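Local coordinates for protein PlzA (Borrelia burgdorferi, PDB 7MIE) that binds the bacterial second messenger cyclic di-GMP through its PilZ domain and probably acts as a receptor in signalling, at residues Arg31-Lys36 / Leu158-Leu163; Thr87-Leu92 / Glu135-Thr140; Ile203-Leu206 / Ala211-Ile214. All blocks are in the same frame, centred on the assembly; numbering follows the deposited sequence.

Contact 1 (Arg31-Lys36 / Leu158-Leu163); sequences RDYGAK and LLDLKL
Y33 and D160 join two helices, 26-36 at the start of the modelled chain and 149-164, in a helix-helix contact that rests more on polar groups than on interlocking apolar ones. Its one direct hydrogen bond runs from Y33 OH to D160 OD2 at 2.9 Å. The hydroxyl oxygen meets D160 OD2 from above the carboxylate plane, 39° out of it, and ring and carboxylate planes are turned 49° apart. D160 OD1 comes to the edge of the same ring, in its plane, 3.4 Å from Y33 CE1. One carboxylate oxygen thus meets the ring edge while the other takes the hydroxyl. Y33 CG stands anti to its own carbonyl carbon (chi1 -87°), which lets the buried ring reach across to the second helix, where it also rests on I153 and K157.

A water forms the second polar link, donating to D160 OD1 and accepting from K36 NZ. K36 NZ is 4.5 Å from D160 OD1, too far for a salt bridge, but its charge probably still favours an ionised aspartate. D160 OD1 also has a hydrogen bond with Y37 OH, just past the end of the first helix, so this carboxylate gathers two tyrosines and a water.

Apolar contact is slight and lies toward the surface, where K36 and L163 are exposed. The extended chain of K36 runs crosswise to the L163 side chain, and K36 CE rests 3.9 Å from L163 CD2.

Contact 2 (Thr87-Leu92 / Glu135-Thr140); sequences TVLPAL and EYNLLT. With EDO (1,2-ethanediol), chain F.
L139 points from strand 134-143 toward helix 88-94, and one of its methyls, CD2, meets two helix residues one turn apart. L139 is modelled in two conformers, and these contacts, being those of one of them, are less certain. L92 approaches tip to tip, with L92 CD1 3.6 Å from L139 CD2. V88 crosses the same leucine at a slant, and V88 CG1 lies 3.7 Å from L139 CD2. Because V88 CG1 is anti to the backbone N (chi1 169°), this branch rather than CG2 makes the touch.

On the same first turn, L89 and N137 cross at about a right angle, and L89 CD2 lies 3.8 Å from N137 CG. The amide oxygen is used through water: N137 OD1 accepts from a molecule 2.8 Å away, which in turn accepts from L89 N at 3.0 Å and weakly from T87 N. N137 ND2 is held by S127 O.

The axes of 88-92 and 135-140 run at 52° in their N-to-C directions. V88 also rests on M60 and I62 of strand 57-62 and on F83 of strand 78-84, and L89 on L123 of strand 119-131, so the helix packs against several strands of the curled antiparallel sheet of the PilZN3 domain.

Contact 3 (Ile203-Leu206 / Ala211-Ile214); sequences IKDL and ALVI. With C2E (9,9'-[(2R,3R,3aS,5S,7aR,9R,10R,10aS,12S,14aR)-3,5,10,12-tetrahydroxy-5,12-dioxidooctahydro-2H,7H-difuro[3,2-d:3',2'-j][1,3,7,9,2,8]tetraoxadiphosphacyclododecine-2,9-diyl]bis(2-amino-1,9-dihydro-6H-purin-6-one)), chain C.
L212 O accepts from two successive amides of the facing strand, K204 N at 2.9 Å and D205 N at 3.3 Å, which is the signature of a classic beta bulge in the antiparallel hairpin 198-207/210-215. Both donors approach from the same face of the carbonyl plane, with N-H...O angles of 161° and 163°. The return bond, L212 N to D205 O at 3.0 Å, completes the hydrogen-bonded pair D205/L212; here the donor sits above the carbonyl plane. A211 CA adds a CA-H...O contact to D205 O. Outward, A211 and V213 have backbone hydrogen bonds with I264 and L262 of strand 260-266, and L206 with I173.

The side chain of D205 binds the ligand. D205 OD1 accepts from N1 and N2 of one guanine of one of the two bound cyclic di-GMP molecules, each at 2.9 Å, so a single oxygen grips both donors on that edge of the base. With CG placed between the backbone N and the carbonyl carbon (chi1 69°), the carboxylate bends over L212, and D205 OD2 lies 3.5 Å from L212 CB. L212 CD1 in turn approaches O6 of the same guanine. R172, another ligand-binding residue, lies near the carboxylate, and its charge probably helps to keep D205 ionised.

At the other end the bent chain of K204 slants across I214, with K204 CG 3.6 Å from I214 CG1. On the face opposite D205 and L212, I203, L206, A211 and V213 all touch F231 of strand 228-233; L206 also packs on Y275 and I279 of helix 273-283.

From the N terminus, helix 26-36 opens contact 1, which closes only when helix 149-164 arrives, spanning the whole first curled sheet. Contact 2 forms within that span: it opens on helix 88-94 and closes on strand 134-143, the element just before helix 149-164. Both lie in the PilZN3 domain, yet their centres are about 27 Å apart, one joining two helices and the other a helix to the sheet. Contact 3 follows in series, a short hairpin closure in the second sheet, which contributes part of the cyclic di-GMP site. Contacts 2 and 3 lie on opposite sides of the chain's centre, and no two of the three touch.

Contact 1 (Arg31-Lys36 / Leu158-Leu163)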
loop_
_atom_site.group_PDB
_atom_site.type_symbol
_atom_site.label_atom_id
_atom_site.label_comp_id
_atom_site.label_asym_id
_atom_site.label_seq_id
_atom_site.Cartn_x
_atom_site.Cartn_y
_atom_site.Cartn_z
ATOM N N ARG A 31 -18.249 -5.714 -13.229
ATOM C CA ARG A 31 -19.009 -6.608 -12.353
ATOM C C ARG A 31 -18.312 -7.968 -12.232
ATOM O O ARG A 31 -18.219 -8.512 -11.129
ATOM C CB ARG A 31 -20.450 -6.791 -12.862
ATOM C CG ARG A 31 -21.323 -5.554 -12.676
ATOM C CD ARG A 31 -22.777 -5.637 -13.156
ATOM N NE ARG A 31 -23.035 -6.049 -14.540
ATOM C CZ ARG A 31 -23.235 -7.315 -14.906
ATOM N NH1 ARG A 31 -23.205 -8.258 -13.986
ATOM N NH2 ARG A 31 -23.470 -7.639 -16.165
ATOM N N ASP A 32 -17.806 -8.504 -13.358
ATOM C CA ASP A 32 -17.067 -9.773 -13.322
ATOM C C ASP A 32 -15.813 -9.657 -12.450
ATOM O O ASP A 32 -15.516 -10.513 -11.625
ATOM C CB ASP A 32 -16.581 -10.215 -14.707
ATOM C CG ASP A 32 -17.688 -10.480 -15.733
ATOM O OD1 ASP A 32 -18.857 -10.654 -15.326
ATOM O OD2 ASP A 32 -17.364 -10.456 -16.946
ATOM N N TYR A 33 -15.054 -8.551 -12.597
ATOM C CA TYR A 33 -13.865 -8.364 -11.786
ATOM C C TYR A 33 -14.199 -8.207 -10.299
ATOM O O TYR A 33 -13.475 -8.729 -9.464
ATOM C CB TYR A 33 -13.189 -7.053 -12.198
ATOM C CG TYR A 33 -12.217 -7.150 -13.344
ATOM C CD1 TYR A 33 -11.210 -8.101 -13.329
ATOM C CD2 TYR A 33 -12.243 -6.214 -14.368
ATOM C CE1 TYR A 33 -10.283 -8.152 -14.363
ATOM C CE2 TYR A 33 -11.290 -6.229 -15.382
ATOM C CZ TYR A 33 -10.297 -7.195 -15.365
ATOM O OH TYR A 33 -9.375 -7.283 -16.380
ATOM N N GLY A 34 -15.301 -7.514 -9.978
ATOM C CA GLY A 34 -15.838 -7.367 -8.625
ATOM C C GLY A 34 -16.065 -8.709 -7.936
ATOM O O GLY A 34 -15.669 -8.919 -6.776
ATOM N N ALA A 35 -16.633 -9.646 -8.705
ATOM C CA ALA A 35 -16.933 -10.964 -8.145
ATOM C C ALA A 35 -15.652 -11.769 -8.005
ATOM O O ALA A 35 -15.395 -12.359 -6.964
ATOM C CB ALA A 35 -17.920 -11.685 -9.053
ATOM N N LYS A 36 -14.811 -11.740 -9.042
ATOM C CA LYS A 36 -13.602 -12.541 -9.103
ATOM C C LYS A 36 -12.638 -12.125 -7.996
ATOM O O LYS A 36 -11.954 -12.978 -7.435
ATOM C CB LYS A 36 -12.954 -12.378 -10.480
ATOM C CG LYS A 36 -11.714 -13.222 -10.691
ATOM C CD LYS A 36 -11.204 -13.220 -12.110
ATOM C CE LYS A 36 -9.906 -14.005 -12.125
ATOM N NZ LYS A 36 -9.607 -14.522 -13.462
ATOM N N LEU A 158 -4.858 -4.657 -12.923
ATOM C CA LEU A 158 -3.792 -4.819 -11.941
ATOM C C LEU A 158 -4.025 -6.046 -11.069
ATOM O O LEU A 158 -3.061 -6.761 -10.752
ATOM C CB LEU A 158 -3.701 -3.578 -11.027
ATOM C CG LEU A 158 -3.204 -2.309 -11.748
ATOM C CD1 LEU A 158 -3.473 -1.096 -10.852
ATOM C CD2 LEU A 158 -1.721 -2.422 -12.081
ATOM N N LEU A 159 -5.291 -6.335 -10.720
ATOM C CA LEU A 159 -5.564 -7.538 -9.936
ATOM C C LEU A 159 -5.300 -8.815 -10.764
ATOM O O LEU A 159 -4.786 -9.766 -10.214
ATOM C CB LEU A 159 -6.997 -7.524 -9.389
ATOM C CG LEU A 159 -7.234 -6.488 -8.295
ATOM C CD1 LEU A 159 -8.713 -6.199 -8.136
ATOM C CD2 LEU A 159 -6.595 -6.978 -6.974
ATOM N N ASP A 160 -5.572 -8.803 -12.068
ATOM C CA ASP A 160 -5.195 -9.927 -12.914
ATOM C C ASP A 160 -3.693 -10.168 -12.858
ATOM O O ASP A 160 -3.258 -11.310 -12.740
ATOM C CB ASP A 160 -5.500 -9.620 -14.382
ATOM C CG ASP A 160 -6.954 -9.723 -14.770
ATOM O OD1 ASP A 160 -7.748 -10.411 -14.037
ATOM O OD2 ASP A 160 -7.279 -9.150 -15.856
ATOM N N LEU A 161 -2.916 -9.099 -12.914
ATOM C CA LEU A 161 -1.456 -9.237 -12.857
ATOM C C LEU A 161 -1.009 -9.729 -11.483
ATOM O O LEU A 161 -0.115 -10.571 -11.384
ATOM C CB LEU A 161 -0.800 -7.900 -13.190
ATOM C CG LEU A 161 -1.079 -7.395 -14.606
ATOM C CD1 LEU A 161 -0.349 -6.065 -14.809
ATOM C CD2 LEU A 161 -0.613 -8.420 -15.653
ATOM N N LYS A 162 -1.632 -9.207 -10.417
ATOM C CA LYS A 162 -1.298 -9.700 -9.090
ATOM C C LYS A 162 -1.612 -11.182 -8.940
ATOM O O LYS A 162 -0.798 -11.913 -8.354
ATOM C CB LYS A 162 -2.003 -8.842 -8.016
ATOM C CG LYS A 162 -1.574 -9.205 -6.601
ATOM C CD LYS A 162 -2.169 -8.217 -5.547
ATOM C CE LYS A 162 -1.652 -8.607 -4.161
ATOM N NZ LYS A 162 -2.209 -7.710 -3.111
ATOM N N LEU A 163 -2.760 -11.637 -9.459
ATOM C CA LEU A 163 -3.126 -13.056 -9.391
ATOM C C LEU A 163 -2.101 -13.930 -10.130
ATOM O O LEU A 163 -1.741 -15.005 -9.663
ATOM C CB LEU A 163 -4.511 -13.277 -10.025
ATOM C CG LEU A 163 -4.941 -14.733 -10.240
ATOM C CD1 LEU A 163 -5.025 -15.475 -8.894
ATOM C CD2 LEU A 163 -6.306 -14.768 -10.920
HETATM O O HOH W 1 -9.677 -11.895 -15.095
#

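Contact 2 (Thr87-Leu92 / Glu135-Thr140)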
loop_
_atom_site.group_PDB
_atom_site.type_symbol
_atom_site.label_atom_id
_atom_site.label_comp_id
_atom_site.label_asym_id
_atom_site.label_seq_id
_atom_site.Cartn_x
_atom_site.Cartn_y
_atom_site.Cartn_z
ATOM N N THR A 87 -10.338 11.256 14.454
ATOM C CA THR A 87 -10.820 12.224 13.467
ATOM C C THR A 87 -12.056 11.634 12.766
ATOM O O THR A 87 -13.187 11.743 13.285
ATOM C CB THR A 87 -9.691 12.733 12.542
ATOM O OG1 THR A 87 -9.196 11.659 11.732
ATOM C CG2 THR A 87 -8.507 13.302 13.300
ATOM N N VAL A 88 -11.829 10.897 11.668
ATOM C CA VAL A 88 -12.889 10.433 10.789
ATOM C C VAL A 88 -13.677 9.314 11.463
ATOM O O VAL A 88 -14.886 9.220 11.299
ATOM C CB VAL A 88 -12.301 10.045 9.414
ATOM C CG1 VAL A 88 -13.304 9.308 8.532
ATOM C CG2 VAL A 88 -11.850 11.335 8.700
ATOM N N LEU A 89 -12.996 8.460 12.232
ATOM C CA LEU A 89 -13.639 7.221 12.656
ATOM C C LEU A 89 -14.804 7.554 13.598
ATOM O O LEU A 89 -15.924 7.126 13.342
ATOM C CB LEU A 89 -12.622 6.239 13.270
ATOM C CG LEU A 89 -13.180 4.839 13.597
ATOM C CD1 LEU A 89 -13.875 4.196 12.408
ATOM C CD2 LEU A 89 -12.112 3.916 14.175
ATOM N N PRO A 90 -14.616 8.377 14.656
ATOM C CA PRO A 90 -15.744 8.789 15.482
ATOM C C PRO A 90 -16.778 9.657 14.744
ATOM O O PRO A 90 -17.981 9.572 15.034
ATOM C CB PRO A 90 -15.102 9.475 16.712
ATOM C CG PRO A 90 -13.682 9.801 16.313
ATOM C CD PRO A 90 -13.325 8.894 15.150
ATOM N N ALA A 91 -16.320 10.515 13.820
ATOM C CA ALA A 91 -17.265 11.316 13.043
ATOM C C ALA A 91 -18.188 10.410 12.233
ATOM O O ALA A 91 -19.381 10.684 12.092
ATOM C CB ALA A 91 -16.566 12.314 12.144
ATOM N N LEU A 92 -17.634 9.334 11.658
ATOM C CA LEU A 92 -18.461 8.424 10.862
ATOM C C LEU A 92 -19.494 7.752 11.758
ATOM O O LEU A 92 -20.617 7.568 11.321
ATOM C CB LEU A 92 -17.602 7.336 10.202
ATOM C CG LEU A 92 -16.871 7.767 8.936
ATOM C CD1 LEU A 92 -15.846 6.691 8.560
ATOM C CD2 LEU A 92 -17.845 8.001 7.786
ATOM N N GLU A 135 -0.832 7.996 16.310
ATOM C CA GLU A 135 -1.773 6.903 16.128
ATOM C C GLU A 135 -2.627 7.183 14.904
ATOM O O GLU A 135 -3.002 8.329 14.642
ATOM C CB GLU A 135 -2.746 6.788 17.303
ATOM C CG GLU A 135 -2.074 6.691 18.663
ATOM C CD GLU A 135 -1.049 5.576 18.786
ATOM O OE1 GLU A 135 -1.269 4.494 18.170
ATOM O OE2 GLU A 135 -0.021 5.795 19.486
ATOM N N TYR A 136 -2.975 6.090 14.214
ATOM C CA TYR A 136 -3.695 6.163 12.956
ATOM C C TYR A 136 -4.792 5.118 12.924
ATOM O O TYR A 136 -4.756 4.108 13.639
ATOM C CB TYR A 136 -2.752 5.922 11.756
ATOM C CG TYR A 136 -1.713 7.002 11.593
ATOM C CD1 TYR A 136 -1.972 8.143 10.845
ATOM C CD2 TYR A 136 -0.514 6.922 12.271
ATOM C CE1 TYR A 136 -1.038 9.165 10.746
ATOM C CE2 TYR A 136 0.428 7.944 12.201
ATOM C CZ TYR A 136 0.169 9.063 11.422
ATOM O OH TYR A 136 1.095 10.070 11.352
ATOM N N ASN A 137 -5.769 5.362 12.037
ATOM C CA ASN A 137 -6.747 4.335 11.692
ATOM C C ASN A 137 -6.648 4.041 10.200
ATOM O O ASN A 137 -6.432 4.941 9.388
ATOM C CB ASN A 137 -8.200 4.755 11.973
ATOM C CG ASN A 137 -8.488 4.958 13.456
ATOM O OD1 ASN A 137 -8.984 6.026 13.847
ATOM N ND2 ASN A 137 -8.245 3.957 14.300
ATOM N N LEU A 138 -6.866 2.760 9.878
ATOM C CA LEU A 138 -6.974 2.316 8.480
ATOM C C LEU A 138 -8.437 1.916 8.283
ATOM O O LEU A 138 -8.927 1.022 8.991
ATOM C CB LEU A 138 -6.039 1.117 8.284
ATOM C CG LEU A 138 -6.005 0.530 6.857
ATOM C CD1 LEU A 138 -5.388 1.524 5.883
ATOM C CD2 LEU A 138 -5.196 -0.748 6.827
ATOM N N LEU A 139 -9.153 2.589 7.367
ATOM C CA LEU A 139 -10.598 2.437 7.185
ATOM C C LEU A 139 -10.912 1.795 5.839
ATOM O O LEU A 139 -10.587 2.400 4.807
ATOM C CB LEU A 139 -11.256 3.820 7.153
ATOM C CG LEU A 139 -11.584 4.474 8.498
ATOM C CD1 LEU A 139 -10.318 4.816 9.251
ATOM C CD2 LEU A 139 -12.435 5.718 8.295
ATOM N N THR A 140 -11.668 0.684 5.868
ATOM C CA THR A 140 -12.127 0.079 4.625
ATOM C C THR A 140 -13.490 0.681 4.308
ATOM O O THR A 140 -14.420 0.559 5.139
ATOM C CB THR A 140 -12.217 -1.444 4.795
ATOM O OG1 THR A 140 -10.966 -2.018 5.199
ATOM C CG2 THR A 140 -12.744 -2.133 3.540
HETATM C C1 EDO F . -8.482 -2.101 7.977
HETATM O O1 EDO F . -9.647 -1.392 7.527
HETATM C C2 EDO F . -8.666 -3.374 8.683
HETATM O O2 EDO F . -10.025 -3.592 9.008
HETATM O O HOH W 2 -9.996 8.407 12.769
#

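Contact 3 (Ile203-Leu206 / Ala211-Ile214)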
loop_
_atom_site.group_PDB
_atom_site.type_symbol
_atom_site.label_atom_id
_atom_site.label_comp_id
_atom_site.label_asym_id
_atom_site.label_seq_id
_atom_site.Cartn_x
_atom_site.Cartn_y
_atom_site.Cartn_z
ATOM N N ILE A 203 21.315 -3.730 2.402
ATOM C CA ILE A 203 20.096 -3.648 1.586
ATOM C C ILE A 203 20.417 -2.915 0.271
ATOM O O ILE A 203 20.899 -1.779 0.297
ATOM C CB ILE A 203 18.940 -2.954 2.341
ATOM C CG1 ILE A 203 18.717 -3.505 3.763
ATOM C CG2 ILE A 203 17.667 -3.002 1.477
ATOM C CD1 ILE A 203 17.856 -2.621 4.640
ATOM N N LYS A 204 20.086 -3.542 -0.867
ATOM C CA LYS A 204 20.242 -2.943 -2.189
ATOM C C LYS A 204 18.911 -2.415 -2.722
ATOM O O LYS A 204 18.907 -1.375 -3.371
ATOM C CB LYS A 204 20.888 -3.921 -3.172
ATOM C CG LYS A 204 22.261 -4.433 -2.744
ATOM C CD LYS A 204 23.183 -3.379 -2.122
ATOM C CE LYS A 204 23.819 -2.427 -3.121
ATOM N NZ LYS A 204 24.726 -1.445 -2.460
ATOM N N ASP A 205 17.799 -3.132 -2.472
ATOM C CA ASP A 205 16.485 -2.621 -2.832
ATOM C C ASP A 205 15.411 -3.215 -1.925
ATOM O O ASP A 205 15.631 -4.259 -1.289
ATOM C CB ASP A 205 16.201 -2.740 -4.342
ATOM C CG ASP A 205 16.012 -4.144 -4.900
ATOM O OD1 ASP A 205 15.195 -4.873 -4.348
ATOM O OD2 ASP A 205 16.684 -4.488 -5.939
ATOM N N LEU A 206 14.293 -2.491 -1.837
ATOM C CA LEU A 206 13.140 -2.896 -1.026
ATOM C C LEU A 206 11.860 -2.745 -1.843
ATOM O O LEU A 206 11.741 -1.835 -2.659
ATOM C CB LEU A 206 12.999 -1.987 0.207
ATOM C CG LEU A 206 14.096 -2.087 1.273
ATOM C CD1 LEU A 206 13.834 -1.078 2.406
ATOM C CD2 LEU A 206 14.120 -3.515 1.851
ATOM N N ALA A 211 13.034 -7.977 -0.931
ATOM C CA ALA A 211 14.251 -7.200 -0.802
ATOM C C ALA A 211 15.358 -7.867 -1.594
ATOM O O ALA A 211 15.287 -9.061 -1.866
ATOM C CB ALA A 211 14.666 -7.078 0.661
ATOM N N LEU A 212 16.340 -7.068 -2.010
ATOM C CA LEU A 212 17.580 -7.631 -2.523
ATOM C C LEU A 212 18.662 -7.190 -1.560
ATOM O O LEU A 212 18.696 -6.013 -1.196
ATOM C CB LEU A 212 17.886 -7.079 -3.923
ATOM C CG LEU A 212 19.221 -7.552 -4.524
ATOM C CD1 LEU A 212 19.207 -9.055 -4.838
ATOM C CD2 LEU A 212 19.533 -6.780 -5.796
ATOM N N VAL A 213 19.492 -8.145 -1.097
ATOM C CA VAL A 213 20.562 -7.810 -0.177
ATOM C C VAL A 213 21.865 -8.383 -0.735
ATOM O O VAL A 213 21.847 -9.328 -1.509
ATOM C CB VAL A 213 20.306 -8.349 1.241
ATOM C CG1 VAL A 213 19.030 -7.763 1.853
ATOM C CG2 VAL A 213 20.269 -9.879 1.242
ATOM N N ILE A 214 22.974 -7.754 -0.347
ATOM C CA ILE A 214 24.309 -8.207 -0.708
ATOM C C ILE A 214 25.028 -8.644 0.566
ATOM O O ILE A 214 24.870 -8.015 1.610
ATOM C CB ILE A 214 25.057 -7.084 -1.453
ATOM C CG1 ILE A 214 24.678 -7.096 -2.933
ATOM C CG2 ILE A 214 26.565 -7.174 -1.245
ATOM C CD1 ILE A 214 25.528 -6.208 -3.814
HETATM P P1 C2E C . 8.482 -14.488 -7.288
HETATM O O2P C2E C . 9.799 -14.801 -7.856
HETATM O O1P C2E C . 7.727 -15.499 -6.463
HETATM O "O5'" C2E C . 8.783 -13.301 -6.246
HETATM C "C5'" C2E C . 7.710 -12.863 -5.397
HETATM C "C4'" C2E C . 8.027 -11.486 -4.861
HETATM O "O4'" C2E C . 9.283 -11.521 -4.148
HETATM C "C3'" C2E C . 8.244 -10.400 -5.919
HETATM O "O3'" C2E C . 6.961 -9.910 -6.293
HETATM C "C2'" C2E C . 8.924 -9.330 -5.022
HETATM O "O2'" C2E C . 7.960 -8.742 -4.171
HETATM C "C1'" C2E C . 9.821 -10.209 -4.132
HETATM N N9 C2E C . 11.191 -10.258 -4.616
HETATM C C8 C2E C . 11.879 -11.289 -5.215
HETATM N N7 C2E C . 13.109 -10.979 -5.523
HETATM C C5 C2E C . 13.220 -9.640 -5.132
HETATM C C6 C2E C . 14.307 -8.743 -5.238
HETATM O O6 C2E C . 15.401 -8.956 -5.781
HETATM N N1 C2E C . 13.974 -7.477 -4.722
HETATM C C2 C2E C . 12.759 -7.138 -4.162
HETATM N N2 C2E C . 12.593 -5.873 -3.719
HETATM N N3 C2E C . 11.733 -7.975 -4.064
HETATM C C4 C2E C . 12.047 -9.201 -4.569
HETATM P P11 C2E C . 6.854 -9.077 -7.678
HETATM O O21 C2E C . 5.459 -8.551 -7.664
HETATM O O11 C2E C . 7.982 -8.079 -7.678
HETATM O O5A C2E C . 7.170 -10.200 -8.793
HETATM C C5A C2E C . 6.083 -11.120 -9.062
HETATM C C4A C2E C . 6.618 -12.263 -9.878
HETATM O O4A C2E C . 7.072 -11.780 -11.164
HETATM C C3A C2E C . 7.847 -12.942 -9.272
HETATM O O3A C2E C . 7.379 -13.849 -8.276
HETATM C C2A C2E C . 8.458 -13.579 -10.517
HETATM O O2A C2E C . 7.774 -14.760 -10.910
HETATM C C1A C2E C . 8.245 -12.449 -11.532
HETATM N N91 C2E C . 9.360 -11.530 -11.655
HETATM C C81 C2E C . 9.439 -10.232 -11.195
HETATM N N71 C2E C . 10.596 -9.685 -11.473
HETATM C C51 C2E C . 11.312 -10.666 -12.165
HETATM C C61 C2E C . 12.621 -10.648 -12.730
HETATM O O61 C2E C . 13.459 -9.739 -12.773
HETATM N N11 C2E C . 12.928 -11.860 -13.342
HETATM C C21 C2E C . 12.122 -12.971 -13.364
HETATM N N21 C2E C . 12.623 -14.045 -13.999
HETATM N N31 C2E C . 10.879 -12.987 -12.882
HETATM C C41 C2E C . 10.552 -11.803 -12.276
#